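Local coordinates for protein trilobed Protease (Pyrococcus furiosus, PDB 2GOP) that forms the seven-bladed beta-propeller domain of a hydrolase, the trilobed protease, and probably screens access of peptides to its proteolytic part, at residues E86-D91 / S97-E102; W155-D158 / E163-E166; V121-R126 / K170-S175; S115-I120 / H179-V184. All blocks are in the same frame, centred on the assembly; numbering follows the deposited sequence. Where two conformers were deposited one is given.

Contact 1 of 4, residues E86-D91 / S97-E102; sequences EIWVAD and SKKILE
The third and fourth strands of a propeller blade, 84-91 and 96-103, pair here as an antiparallel hairpin, and a classic beta bulge breaks their register where I100 and L101 both face I87. I100 N reaches I87 O at 2.8 Å, a bond of 167° lying in the carbonyl plane, and L101 N adds a weak second bond to the same oxygen; I87 N in turn gives to L101 O at 2.9 Å. Beyond the bulge the pairing is regular again, with V89 N 3.0 Å from K98 O. On the face that carries E86, W88 and K99, the indole lies against the opposite backbone, W88 CE3 being 3.2 Å from K98 C. K99 CB stands over the five-membered ring of W88, 3.9 Å from its centroid, in a CH-pi contact, and R77 of strand 72-79 also makes a cation-pi contact with the indole. W88 NE1 donates, in the ring plane, to the anti side of E86 OE1 at 2.9 Å, which fixes the rotation of the indole. K99 then runs out extended past E86, crossing it at about a right angle, and ends in a salt bridge to E102. On the other face I100 CD1 packs against I87 CG2 and V89 CG2, next to L118 of strand 117-123. This is the bulged outer hairpin of a four-stranded antiparallel beta-propeller blade.

Contact 2 of 4, residues W155-D158 / E163-E166; sequences WIFD and EVIE
F157 swings its CG opposite its own backbone nitrogen (chi1 -168°), and a chi2 of 88° lays one face of the phenyl ring over the E163 peptide, with CE1 3.4 Å from E163 C and E163 O above the rim. I165 takes the less common rotamer, CG1 wedged between backbone N and carbonyl carbon (chi1 52°), which sets that atom 3.9 Å from I156 CG2. V164, paired with F157 and on the same face of the sheet, touches the ring at F157 CD1 through CG2 and the edge of the W155 indole through CG1. Strands 151-158 and 163-171 are the outer pair of a propeller blade, and a classic beta bulge sits between them: I165 and E166 both face I156. I156 O takes a 2.9 Å bond from I165 N, which comes in nearly along the C=O axis, plus a weak one from E166 N, and I156 N gives to E166 O at 2.8 Å. With F157 cut back to an alanine, the E163 peptide and V164 CG2 would probably lose their cover, and I100 of the neighbouring blade a packing partner. D158 N bonds E163 O at 2.9 Å, while its carboxylate turns to R116 and to the E160 and S161 amides.

Contact 3 of 4, residues V121-R126 / K170-S175; sequences VGFKRR and KPRFSS
The F123 ring and the R172 guanidinium lie almost parallel, their planes 6° apart, although the two side chains cross at about a right angle. The overlap is partial: F123 CE2 sits over a face of the guanidinium, 3.4 Å from R172 NH1, and that nitrogen meets the ring obliquely. A bend at chi3 (-83°) of R172, after an extended start, turns the guanidinium aside so that its flat side meets the phenyl. Closer to its backbone, R172 CG stays 4.1 Å from F123 CE2 and lies over the centre of the F173 ring. A leucine in place of R172 would probably leave the ring of F123 without its flat, charged partner and freer to turn. R172 belongs to a type II beta turn from P171 to S174, in which S174 OG donates to P171 O at 2.7 Å and S174 N adds a weak bond; T152 OG1 also bonds P171 O. Further along, V121 CG1 only grazes S174 O. The turn links strand 163-171, the last of one blade, to 175-179, the first of the next; F123 leans on T152 and N105 within its own sheet, S174 packs on V187 and P188 of the next, and F173 packs on R172 of the second subunit.

Contact 4 of 4, residues S115-I120 / H179-V184; sequences SRKLLI and HRDKIV
K117 bends twice near its end, chi3 -66° and chi4 -70°, and this curl carries the ammonium across to D181, the two side chains meeting at about a right angle. NZ of K117 lies 2.8 Å from D181 OD1 in a salt bridge, approaching from above the carboxylate plane, 53° out of it. Each partner has a second one: K117 NZ also pairs with D114 OD2, and N112 ND2 bonds D181 OD1, so the ion pair sits in a small polar network. D181 is offered by a type II' beta turn from H179 to K182, pinned by H179 N to K182 O at 2.7 Å and K182 N to H179 O at 3.0 Å. Deeper in, L119 and I183 point toward each other and cross at a slant. L119 holds CG opposite its backbone N and spreads both methyls over the isoleucine: CD1 meets I183 CD1 at 3.9 Å, and CD2 meets I183 CG2 at 4.1 Å. No hydrogen bond joins the two backbones, and W178 of strand 175-179 touches K117, L119 and I183 alike. Strands 117-123 and 182-188 are the second strands of successive blades, and their meeting through apolar side chains, with an ion pair at one end, is the face-to-face packing of neighbouring beta-propeller blades.

Three successive blades are sampled. Contact 1 lies in the sheet 62-103 and closes along the chain before the others open; contact 2 is the matching hairpin of the sheet 105-171, contact 3 packs that sheet on the turn leading to the sheet spanning 175-217, and contact 4 joins the two sheets. Contact 4 encloses contact 3, which encloses contact 2. The centres of contacts 2 and 4 are about 10 Å apart, those of contacts 1 and 3 about 19 Å. I100 on F157 and L101 on I120 join contact 1 to its neighbours. Each of the seven sheets uses four consecutive strands, in keeping with the open velcro topology, so side-chain packing between blades, as in contact 4, probably holds much of the ring together.

Contact 1 of 4, residues E86-D91 / S97-E102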
loop_
_atom_site.group_PDB
_atom_site.type_symbol
_atom_site.label_atom_id
_atom_site.label_comp_id
_atom_site.label_asym_id
_atom_site.label_seq_id
_atom_site.Cartn_x
_atom_site.Cartn_y
_atom_site.Cartn_z
ATOM N N GLU A 86 -12.509 -20.827 -0.791
ATOM C CA GLU A 86 -12.453 -22.008 -1.621
ATOM C C GLU A 86 -12.331 -21.604 -3.068
ATOM O O GLU A 86 -12.989 -20.663 -3.504
ATOM C CB GLU A 86 -13.717 -22.830 -1.449
ATOM C CG GLU A 86 -14.072 -23.128 -0.005
ATOM C CD GLU A 86 -15.513 -23.526 0.128
ATOM O OE1 GLU A 86 -16.090 -23.984 -0.872
ATOM O OE2 GLU A 86 -16.076 -23.361 1.224
ATOM N N ILE A 87 -11.484 -22.314 -3.801
ATOM C CA ILE A 87 -11.434 -22.174 -5.246
ATOM C C ILE A 87 -12.309 -23.261 -5.873
ATOM O O ILE A 87 -12.242 -24.430 -5.484
ATOM C CB ILE A 87 -9.999 -22.243 -5.786
ATOM C CG1 ILE A 87 -9.153 -21.117 -5.185
ATOM C CG2 ILE A 87 -9.996 -22.162 -7.315
ATOM C CD1 ILE A 87 -9.724 -19.694 -5.349
ATOM N N TRP A 88 -13.139 -22.833 -6.824
ATOM C CA TRP A 88 -14.067 -23.677 -7.542
ATOM C C TRP A 88 -13.802 -23.557 -9.036
ATOM O O TRP A 88 -13.237 -22.563 -9.504
ATOM C CB TRP A 88 -15.508 -23.216 -7.286
ATOM C CG TRP A 88 -16.066 -23.642 -5.985
ATOM C CD1 TRP A 88 -15.641 -23.270 -4.747
ATOM C CD2 TRP A 88 -17.179 -24.518 -5.782
ATOM N NE1 TRP A 88 -16.412 -23.868 -3.785
ATOM C CE2 TRP A 88 -17.364 -24.641 -4.395
ATOM C CE3 TRP A 88 -18.035 -25.213 -6.643
ATOM C CZ2 TRP A 88 -18.366 -25.442 -3.844
ATOM C CZ3 TRP A 88 -19.021 -26.003 -6.095
ATOM C CH2 TRP A 88 -19.184 -26.107 -4.712
ATOM N N VAL A 89 -14.248 -24.562 -9.777
ATOM C CA VAL A 89 -14.265 -24.510 -11.230
ATOM C C VAL A 89 -15.629 -24.984 -11.736
ATOM O O VAL A 89 -16.106 -26.041 -11.340
ATOM C CB VAL A 89 -13.128 -25.374 -11.833
ATOM C CG1 VAL A 89 -13.192 -25.347 -13.357
ATOM C CG2 VAL A 89 -11.768 -24.859 -11.347
ATOM N N ALA A 90 -16.250 -24.176 -12.595
ATOM C CA ALA A 90 -17.509 -24.519 -13.238
ATOM C C ALA A 90 -17.259 -24.798 -14.710
ATOM O O ALA A 90 -16.529 -24.072 -15.389
ATOM C CB ALA A 90 -18.514 -23.391 -13.092
ATOM N N ASP A 91 -17.878 -25.863 -15.192
ATOM C CA ASP A 91 -17.790 -26.254 -16.575
ATOM C C ASP A 91 -19.034 -25.732 -17.279
ATOM O O ASP A 91 -20.136 -26.248 -17.080
ATOM C CB ASP A 91 -17.688 -27.768 -16.660
ATOM C CG ASP A 91 -17.255 -28.244 -18.018
ATOM O OD1 ASP A 91 -17.927 -27.897 -19.017
ATOM O OD2 ASP A 91 -16.239 -28.971 -18.081
ATOM N N SER A 97 -20.153 -27.749 -11.454
ATOM C CA SER A 97 -19.088 -27.055 -10.731
ATOM C C SER A 97 -18.674 -27.829 -9.480
ATOM O O SER A 97 -19.468 -28.593 -8.915
ATOM C CB SER A 97 -19.514 -25.629 -10.379
ATOM O OG SER A 97 -20.603 -25.605 -9.476
ATOM N N LYS A 98 -17.420 -27.653 -9.072
ATOM C CA LYS A 98 -16.915 -28.306 -7.881
ATOM C C LYS A 98 -15.838 -27.478 -7.210
ATOM O O LYS A 98 -15.137 -26.698 -7.859
ATOM C CB LYS A 98 -16.334 -29.686 -8.219
ATOM C CG LYS A 98 -15.242 -29.654 -9.280
ATOM C CD LYS A 98 -14.124 -30.643 -8.970
ATOM C CE LYS A 98 -13.260 -30.919 -10.200
ATOM N NZ LYS A 98 -13.054 -29.724 -11.069
ATOM N N LYS A 99 -15.711 -27.675 -5.903
ATOM C CA LYS A 99 -14.619 -27.122 -5.121
ATOM C C LYS A 99 -13.349 -27.887 -5.491
ATOM O O LYS A 99 -13.354 -29.118 -5.514
ATOM C CB LYS A 99 -14.957 -27.299 -3.640
ATOM C CG LYS A 99 -13.902 -26.895 -2.636
ATOM C CD LYS A 99 -14.287 -27.467 -1.268
ATOM C CE LYS A 99 -13.302 -27.079 -0.185
ATOM N NZ LYS A 99 -13.680 -27.692 1.115
ATOM N N ILE A 100 -12.268 -27.170 -5.798
ATOM C CA ILE A 100 -10.992 -27.823 -6.110
ATOM C C ILE A 100 -9.889 -27.575 -5.083
ATOM O O ILE A 100 -8.894 -28.294 -5.067
ATOM C CB ILE A 100 -10.481 -27.447 -7.510
ATOM C CG1 ILE A 100 -10.082 -25.965 -7.582
ATOM C CG2 ILE A 100 -11.523 -27.799 -8.541
ATOM C CD1 ILE A 100 -9.152 -25.618 -8.761
ATOM N N LEU A 101 -10.072 -26.583 -4.218
ATOM C CA LEU A 101 -9.044 -26.206 -3.260
ATOM C C LEU A 101 -9.625 -25.397 -2.114
ATOM O O LEU A 101 -10.590 -24.665 -2.285
ATOM C CB LEU A 101 -7.966 -25.368 -3.956
ATOM C CG LEU A 101 -6.779 -24.942 -3.088
ATOM C CD1 LEU A 101 -5.710 -26.024 -3.135
ATOM C CD2 LEU A 101 -6.253 -23.600 -3.545
ATOM N N GLU A 102 -8.998 -25.536 -0.955
ATOM C CA GLU A 102 -9.322 -24.776 0.238
ATOM C C GLU A 102 -8.067 -24.054 0.729
ATOM O O GLU A 102 -6.978 -24.638 0.774
ATOM C CB GLU A 102 -9.829 -25.730 1.323
ATOM C CG GLU A 102 -10.705 -25.074 2.362
ATOM C CD GLU A 102 -11.373 -26.077 3.284
ATOM O OE1 GLU A 102 -11.654 -27.210 2.835
ATOM O OE2 GLU A 102 -11.625 -25.726 4.458
HETATM O O HOH W 1 -15.662 -28.226 -12.726
#

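Contact 2 of 4, residues W155-D158 / E163-E166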
loop_
_atom_site.group_PDB
_atom_site.type_symbol
_atom_site.label_atom_id
_atom_site.label_comp_id
_atom_site.label_asym_id
_atom_site.label_seq_id
_atom_site.Cartn_x
_atom_site.Cartn_y
_atom_site.Cartn_z
ATOM N N TRP A 155 -0.045 -22.741 -6.034
ATOM C CA TRP A 155 -0.562 -24.013 -6.525
ATOM C C TRP A 155 -0.801 -23.950 -8.033
ATOM O O TRP A 155 -1.403 -22.992 -8.534
ATOM C CB TRP A 155 -1.909 -24.348 -5.893
ATOM C CG TRP A 155 -1.969 -24.540 -4.420
ATOM C CD1 TRP A 155 -1.832 -25.705 -3.751
ATOM C CD2 TRP A 155 -2.319 -23.548 -3.436
ATOM N NE1 TRP A 155 -2.024 -25.503 -2.399
ATOM C CE2 TRP A 155 -2.326 -24.184 -2.187
ATOM C CE3 TRP A 155 -2.590 -22.173 -3.493
ATOM C CZ2 TRP A 155 -2.598 -23.499 -0.997
ATOM C CZ3 TRP A 155 -2.864 -21.500 -2.319
ATOM C CH2 TRP A 155 -2.852 -22.161 -1.084
ATOM N N ILE A 156 -0.359 -24.976 -8.750
ATOM C CA ILE A 156 -0.798 -25.181 -10.124
ATOM C C ILE A 156 -1.780 -26.341 -10.111
ATOM O O ILE A 156 -1.428 -27.457 -9.734
ATOM C CB ILE A 156 0.368 -25.475 -11.076
ATOM C CG1 ILE A 156 1.362 -24.307 -11.066
ATOM C CG2 ILE A 156 -0.135 -25.683 -12.503
ATOM C CD1 ILE A 156 2.482 -24.459 -12.090
ATOM N N PHE A 157 -3.022 -26.052 -10.475
ATOM C CA PHE A 157 -4.055 -27.058 -10.557
ATOM C C PHE A 157 -4.331 -27.381 -12.024
ATOM O O PHE A 157 -4.389 -26.490 -12.872
ATOM C CB PHE A 157 -5.338 -26.572 -9.880
ATOM C CG PHE A 157 -6.350 -27.657 -9.688
ATOM C CD1 PHE A 157 -6.327 -28.449 -8.547
ATOM C CD2 PHE A 157 -7.305 -27.918 -10.662
ATOM C CE1 PHE A 157 -7.247 -29.463 -8.378
ATOM C CE2 PHE A 157 -8.225 -28.944 -10.494
ATOM C CZ PHE A 157 -8.195 -29.707 -9.356
ATOM N N ASP A 158 -4.510 -28.667 -12.299
ATOM C CA ASP A 158 -4.739 -29.169 -13.642
ATOM C C ASP A 158 -6.173 -29.656 -13.733
ATOM O O ASP A 158 -6.560 -30.581 -13.027
ATOM C CB ASP A 158 -3.765 -30.320 -13.910
ATOM C CG ASP A 158 -3.973 -30.982 -15.264
ATOM O OD1 ASP A 158 -4.729 -30.453 -16.102
ATOM O OD2 ASP A 158 -3.373 -32.057 -15.479
ATOM N N GLU A 163 -6.234 -32.440 -10.270
ATOM C CA GLU A 163 -5.479 -32.332 -9.022
ATOM C C GLU A 163 -4.432 -31.221 -9.075
ATOM O O GLU A 163 -4.185 -30.637 -10.131
ATOM C CB GLU A 163 -4.812 -33.672 -8.690
ATOM C CG GLU A 163 -3.645 -34.058 -9.609
ATOM C CD GLU A 163 -3.322 -35.554 -9.582
ATOM O OE1 GLU A 163 -3.799 -36.270 -8.670
ATOM O OE2 GLU A 163 -2.584 -36.013 -10.483
ATOM N N VAL A 164 -3.837 -30.931 -7.921
ATOM C CA VAL A 164 -2.693 -30.021 -7.834
ATOM C C VAL A 164 -1.481 -30.782 -8.340
ATOM O O VAL A 164 -1.212 -31.881 -7.868
ATOM C CB VAL A 164 -2.415 -29.552 -6.375
ATOM C CG1 VAL A 164 -1.138 -28.727 -6.312
ATOM C CG2 VAL A 164 -3.583 -28.757 -5.830
ATOM N N ILE A 165 -0.769 -30.210 -9.311
ATOM C CA ILE A 165 0.388 -30.881 -9.926
ATOM C C ILE A 165 1.709 -30.245 -9.520
ATOM O O ILE A 165 2.752 -30.881 -9.611
ATOM C CB ILE A 165 0.290 -30.942 -11.479
ATOM C CG1 ILE A 165 0.011 -29.561 -12.086
ATOM C CG2 ILE A 165 -0.796 -31.934 -11.897
ATOM C CD1 ILE A 165 0.152 -29.526 -13.594
ATOM N N GLU A 166 1.663 -28.977 -9.122
ATOM C CA GLU A 166 2.815 -28.290 -8.560
ATOM C C GLU A 166 2.353 -27.424 -7.389
ATOM O O GLU A 166 1.233 -26.903 -7.396
ATOM C CB GLU A 166 3.522 -27.433 -9.616
ATOM C CG GLU A 166 4.497 -28.207 -10.530
ATOM C CD GLU A 166 4.008 -28.400 -11.963
ATOM O OE1 GLU A 166 2.983 -27.796 -12.349
ATOM O OE2 GLU A 166 4.672 -29.150 -12.714
#

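Contact 3 of 4, residues V121-R126 / K170-S175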
loop_
_atom_site.group_PDB
_atom_site.type_symbol
_atom_site.label_atom_id
_atom_site.label_comp_id
_atom_site.label_asym_id
_atom_site.label_seq_id
_atom_site.Cartn_x
_atom_site.Cartn_y
_atom_site.Cartn_z
ATOM N N VAL A 121 -2.526 -18.370 -6.114
ATOM C CA VAL A 121 -1.591 -17.859 -5.117
ATOM C C VAL A 121 -2.366 -17.405 -3.866
ATOM O O VAL A 121 -3.387 -16.724 -3.956
ATOM C CB VAL A 121 -0.694 -16.731 -5.685
ATOM C CG1 VAL A 121 0.323 -16.287 -4.653
ATOM C CG2 VAL A 121 -0.000 -17.204 -6.967
ATOM N N GLY A 122 -1.888 -17.821 -2.704
ATOM C CA GLY A 122 -2.602 -17.569 -1.472
ATOM C C GLY A 122 -1.870 -18.054 -0.243
ATOM O O GLY A 122 -0.651 -18.264 -0.265
ATOM N N PHE A 123 -2.628 -18.215 0.835
ATOM C CA PHE A 123 -2.077 -18.559 2.136
ATOM C C PHE A 123 -2.746 -19.807 2.667
ATOM O O PHE A 123 -3.976 -19.899 2.723
ATOM C CB PHE A 123 -2.245 -17.384 3.085
ATOM C CG PHE A 123 -1.445 -16.192 2.673
ATOM C CD1 PHE A 123 -1.964 -15.269 1.770
ATOM C CD2 PHE A 123 -0.146 -16.023 3.133
ATOM C CE1 PHE A 123 -1.218 -14.183 1.360
ATOM C CE2 PHE A 123 0.608 -14.936 2.737
ATOM C CZ PHE A 123 0.071 -14.009 1.853
ATOM N N LYS A 124 -1.913 -20.769 3.043
ATOM C CA LYS A 124 -2.352 -22.131 3.312
ATOM C C LYS A 124 -3.200 -22.170 4.570
ATOM O O LYS A 124 -3.062 -21.316 5.456
ATOM C CB LYS A 124 -1.133 -23.047 3.478
ATOM C CG LYS A 124 -1.250 -24.413 2.844
ATOM C CD LYS A 124 0.125 -25.033 2.742
ATOM C CE LYS A 124 0.087 -26.405 2.118
ATOM N NZ LYS A 124 1.460 -26.821 1.705
ATOM N N ARG A 125 -4.074 -23.170 4.642
ATOM C CA ARG A 125 -4.959 -23.340 5.786
ATOM C C ARG A 125 -4.446 -24.439 6.724
ATOM O O ARG A 125 -3.863 -25.433 6.277
ATOM C CB ARG A 125 -6.401 -23.611 5.321
ATOM C CG ARG A 125 -6.662 -24.974 4.662
ATOM C CD ARG A 125 -7.059 -26.048 5.674
ATOM N NE ARG A 125 -7.987 -27.036 5.121
ATOM C CZ ARG A 125 -7.652 -28.028 4.298
ATOM N NH1 ARG A 125 -6.394 -28.190 3.894
ATOM N NH2 ARG A 125 -8.590 -28.867 3.865
ATOM N N ARG A 126 -4.657 -24.226 8.023
ATOM C CA ARG A 126 -4.284 -25.186 9.070
ATOM C C ARG A 126 -4.995 -26.534 8.921
ATOM O O ARG A 126 -6.146 -26.589 8.488
ATOM C CB ARG A 126 -4.599 -24.609 10.461
ATOM C CG ARG A 126 -6.071 -24.233 10.668
ATOM C CD ARG A 126 -6.408 -23.973 12.126
ATOM N NE ARG A 126 -5.937 -22.666 12.584
ATOM C CZ ARG A 126 -6.300 -22.087 13.729
ATOM N NH1 ARG A 126 -7.153 -22.685 14.561
ATOM N NH2 ARG A 126 -5.811 -20.893 14.047
ATOM N N LYS A 170 6.835 -19.332 -1.100
ATOM C CA LYS A 170 7.772 -18.233 -1.081
ATOM C C LYS A 170 7.500 -17.393 0.162
ATOM O O LYS A 170 6.500 -17.610 0.855
ATOM C CB LYS A 170 7.625 -17.410 -2.365
ATOM C CG LYS A 170 8.053 -18.161 -3.613
ATOM C CD LYS A 170 9.532 -18.511 -3.557
ATOM C CE LYS A 170 10.061 -18.942 -4.903
ATOM N NZ LYS A 170 11.523 -19.153 -4.822
ATOM N N PRO A 171 8.404 -16.459 0.483
ATOM C CA PRO A 171 8.132 -15.580 1.607
ATOM C C PRO A 171 6.848 -14.767 1.461
ATOM O O PRO A 171 6.354 -14.550 0.353
ATOM C CB PRO A 171 9.342 -14.642 1.615
ATOM C CG PRO A 171 10.416 -15.397 0.926
ATOM C CD PRO A 171 9.728 -16.192 -0.116
ATOM N N ARG A 172 6.329 -14.313 2.590
ATOM C CA ARG A 172 5.106 -13.519 2.624
ATOM C C ARG A 172 5.187 -12.322 1.656
ATOM O O ARG A 172 6.254 -11.745 1.445
ATOM C CB ARG A 172 4.835 -13.055 4.068
ATOM C CG ARG A 172 3.476 -12.402 4.287
ATOM C CD ARG A 172 3.197 -12.159 5.763
ATOM N NE ARG A 172 2.674 -13.352 6.426
ATOM C CZ ARG A 172 1.418 -13.792 6.328
ATOM N NH1 ARG A 172 0.521 -13.149 5.579
ATOM N NH2 ARG A 172 1.054 -14.892 6.981
ATOM N N PHE A 173 4.046 -11.983 1.060
ATOM C CA PHE A 173 3.924 -10.876 0.105
ATOM C C PHE A 173 4.562 -11.148 -1.263
ATOM O O PHE A 173 4.789 -10.217 -2.028
ATOM C CB PHE A 173 4.462 -9.564 0.693
ATOM C CG PHE A 173 4.005 -9.300 2.101
ATOM C CD1 PHE A 173 2.652 -9.254 2.406
ATOM C CD2 PHE A 173 4.928 -9.097 3.119
ATOM C CE1 PHE A 173 2.223 -9.015 3.705
ATOM C CE2 PHE A 173 4.507 -8.854 4.418
ATOM C CZ PHE A 173 3.148 -8.812 4.710
ATOM N N SER A 174 4.841 -12.413 -1.568
ATOM C CA SER A 174 5.270 -12.796 -2.909
ATOM C C SER A 174 4.042 -12.891 -3.809
ATOM O O SER A 174 2.908 -12.958 -3.332
ATOM C CB SER A 174 6.032 -14.123 -2.891
ATOM O OG SER A 174 7.217 -14.031 -2.123
ATOM N N SER A 175 4.274 -12.872 -5.113
ATOM C CA SER A 175 3.190 -12.907 -6.096
ATOM C C SER A 175 3.707 -13.609 -7.354
ATOM O O SER A 175 4.903 -13.853 -7.478
ATOM C CB SER A 175 2.699 -11.499 -6.416
ATOM O OG SER A 175 3.727 -10.702 -6.968
#

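Contact 4 of 4, residues S115-I120 / H179-V184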
loop_
_atom_site.group_PDB
_atom_site.type_symbol
_atom_site.label_atom_id
_atom_site.label_comp_id
_atom_site.label_asym_id
_atom_site.label_seq_id
_atom_site.Cartn_x
_atom_site.Cartn_y
_atom_site.Cartn_z
ATOM N N SER A 115 -6.173 -23.084 -21.114
ATOM C CA SER A 115 -7.517 -23.298 -20.534
ATOM C C SER A 115 -7.616 -24.610 -19.756
ATOM O O SER A 115 -8.699 -25.171 -19.621
ATOM C CB SER A 115 -8.607 -23.291 -21.626
ATOM O OG SER A 115 -8.554 -22.126 -22.405
ATOM N N ARG A 116 -6.486 -25.104 -19.271
ATOM C CA ARG A 116 -6.448 -26.365 -18.531
ATOM C C ARG A 116 -5.750 -26.173 -17.186
ATOM O O ARG A 116 -6.272 -26.608 -16.153
ATOM C CB ARG A 116 -5.765 -27.439 -19.384
ATOM C CG ARG A 116 -5.412 -28.705 -18.668
ATOM C CD ARG A 116 -4.490 -29.582 -19.518
ATOM N NE ARG A 116 -3.401 -30.103 -18.694
ATOM C CZ ARG A 116 -2.101 -29.845 -18.866
ATOM N NH1 ARG A 116 -1.657 -29.112 -19.888
ATOM N NH2 ARG A 116 -1.220 -30.375 -18.017
ATOM N N LYS A 117 -4.590 -25.515 -17.185
ATOM C CA LYS A 117 -3.889 -25.232 -15.930
ATOM C C LYS A 117 -4.333 -23.916 -15.281
ATOM O O LYS A 117 -4.592 -22.912 -15.963
ATOM C CB LYS A 117 -2.380 -25.222 -16.136
ATOM C CG LYS A 117 -1.832 -26.543 -16.685
ATOM C CD LYS A 117 -0.308 -26.618 -16.598
ATOM C CE LYS A 117 0.411 -25.604 -17.501
ATOM N NZ LYS A 117 0.309 -25.896 -18.965
ATOM N N LEU A 118 -4.365 -23.930 -13.953
ATOM C CA LEU A 118 -4.838 -22.815 -13.160
ATOM C C LEU A 118 -3.800 -22.481 -12.070
ATOM O O LEU A 118 -3.393 -23.361 -11.294
ATOM C CB LEU A 118 -6.185 -23.212 -12.561
ATOM C CG LEU A 118 -7.094 -22.191 -11.885
ATOM C CD1 LEU A 118 -7.396 -20.995 -12.790
ATOM C CD2 LEU A 118 -8.375 -22.905 -11.442
ATOM N N LEU A 119 -3.338 -21.229 -12.050
ATOM C CA LEU A 119 -2.396 -20.750 -11.033
ATOM C C LEU A 119 -3.163 -20.077 -9.903
ATOM O O LEU A 119 -3.869 -19.091 -10.124
ATOM C CB LEU A 119 -1.398 -19.747 -11.611
ATOM C CG LEU A 119 -0.400 -19.143 -10.591
ATOM C CD1 LEU A 119 0.504 -20.240 -10.009
ATOM C CD2 LEU A 119 0.418 -18.004 -11.208
ATOM N N ILE A 120 -3.009 -20.623 -8.698
ATOM C CA ILE A 120 -3.589 -20.066 -7.486
ATOM C C ILE A 120 -2.463 -19.624 -6.559
ATOM O O ILE A 120 -1.553 -20.404 -6.248
ATOM C CB ILE A 120 -4.445 -21.118 -6.740
ATOM C CG1 ILE A 120 -5.494 -21.734 -7.682
ATOM C CG2 ILE A 120 -5.127 -20.494 -5.512
ATOM C CD1 ILE A 120 -5.928 -23.101 -7.276
ATOM N N HIS A 179 3.867 -17.027 -17.455
ATOM C CA HIS A 179 4.580 -16.593 -18.649
ATOM C C HIS A 179 4.707 -17.813 -19.548
ATOM O O HIS A 179 5.659 -18.595 -19.430
ATOM C CB HIS A 179 5.954 -16.015 -18.319
ATOM C CG HIS A 179 6.677 -15.482 -19.521
ATOM N ND1 HIS A 179 6.128 -14.529 -20.361
ATOM C CD2 HIS A 179 7.899 -15.773 -20.028
ATOM C CE1 HIS A 179 6.981 -14.264 -21.334
ATOM N NE2 HIS A 179 8.067 -15.001 -21.152
ATOM N N ARG A 180 3.738 -17.956 -20.446
ATOM C CA ARG A 180 3.473 -19.217 -21.152
ATOM C C ARG A 180 3.323 -20.362 -20.137
ATOM O O ARG A 180 2.423 -20.282 -19.311
ATOM C CB ARG A 180 4.484 -19.463 -22.265
ATOM C CG ARG A 180 4.396 -18.387 -23.370
ATOM C CD ARG A 180 4.768 -18.917 -24.740
ATOM N NE ARG A 180 4.666 -17.907 -25.805
ATOM C CZ ARG A 180 3.531 -17.519 -26.398
ATOM N NH1 ARG A 180 2.358 -18.028 -26.037
ATOM N NH2 ARG A 180 3.565 -16.607 -27.364
ATOM N N ASP A 181 4.177 -21.388 -20.164
ATOM C CA ASP A 181 4.066 -22.484 -19.196
ATOM C C ASP A 181 4.938 -22.302 -17.958
ATOM O O ASP A 181 4.968 -23.170 -17.079
ATOM C CB ASP A 181 4.362 -23.822 -19.867
ATOM C CG ASP A 181 3.165 -24.371 -20.629
ATOM O OD1 ASP A 181 1.994 -24.093 -20.239
ATOM O OD2 ASP A 181 3.403 -25.078 -21.620
ATOM N N LYS A 182 5.633 -21.168 -17.876
ATOM C CA LYS A 182 6.440 -20.854 -16.714
ATOM C C LYS A 182 5.699 -19.886 -15.806
ATOM O O LYS A 182 4.708 -19.276 -16.191
ATOM C CB LYS A 182 7.779 -20.257 -17.139
ATOM C CG LYS A 182 8.612 -21.159 -18.008
ATOM C CD LYS A 182 10.040 -20.654 -18.135
ATOM C CE LYS A 182 10.824 -21.429 -19.198
ATOM N NZ LYS A 182 12.262 -21.044 -19.266
ATOM N N ILE A 183 6.183 -19.756 -14.581
ATOM C CA ILE A 183 5.622 -18.806 -13.646
ATOM C C ILE A 183 6.704 -17.791 -13.293
ATOM O O ILE A 183 7.838 -18.152 -12.938
ATOM C CB ILE A 183 5.075 -19.497 -12.372
ATOM C CG1 ILE A 183 3.938 -20.467 -12.744
ATOM C CG2 ILE A 183 4.537 -18.467 -11.400
ATOM C CD1 ILE A 183 3.774 -21.587 -11.751
ATOM N N VAL A 184 6.350 -16.519 -13.423
ATOM C CA VAL A 184 7.243 -15.432 -13.034
ATOM C C VAL A 184 6.880 -15.059 -11.605
ATOM O O VAL A 184 5.735 -14.742 -11.328
ATOM C CB VAL A 184 7.064 -14.229 -13.961
ATOM C CG1 VAL A 184 7.849 -13.005 -13.444
ATOM C CG2 VAL A 184 7.483 -14.624 -15.382
#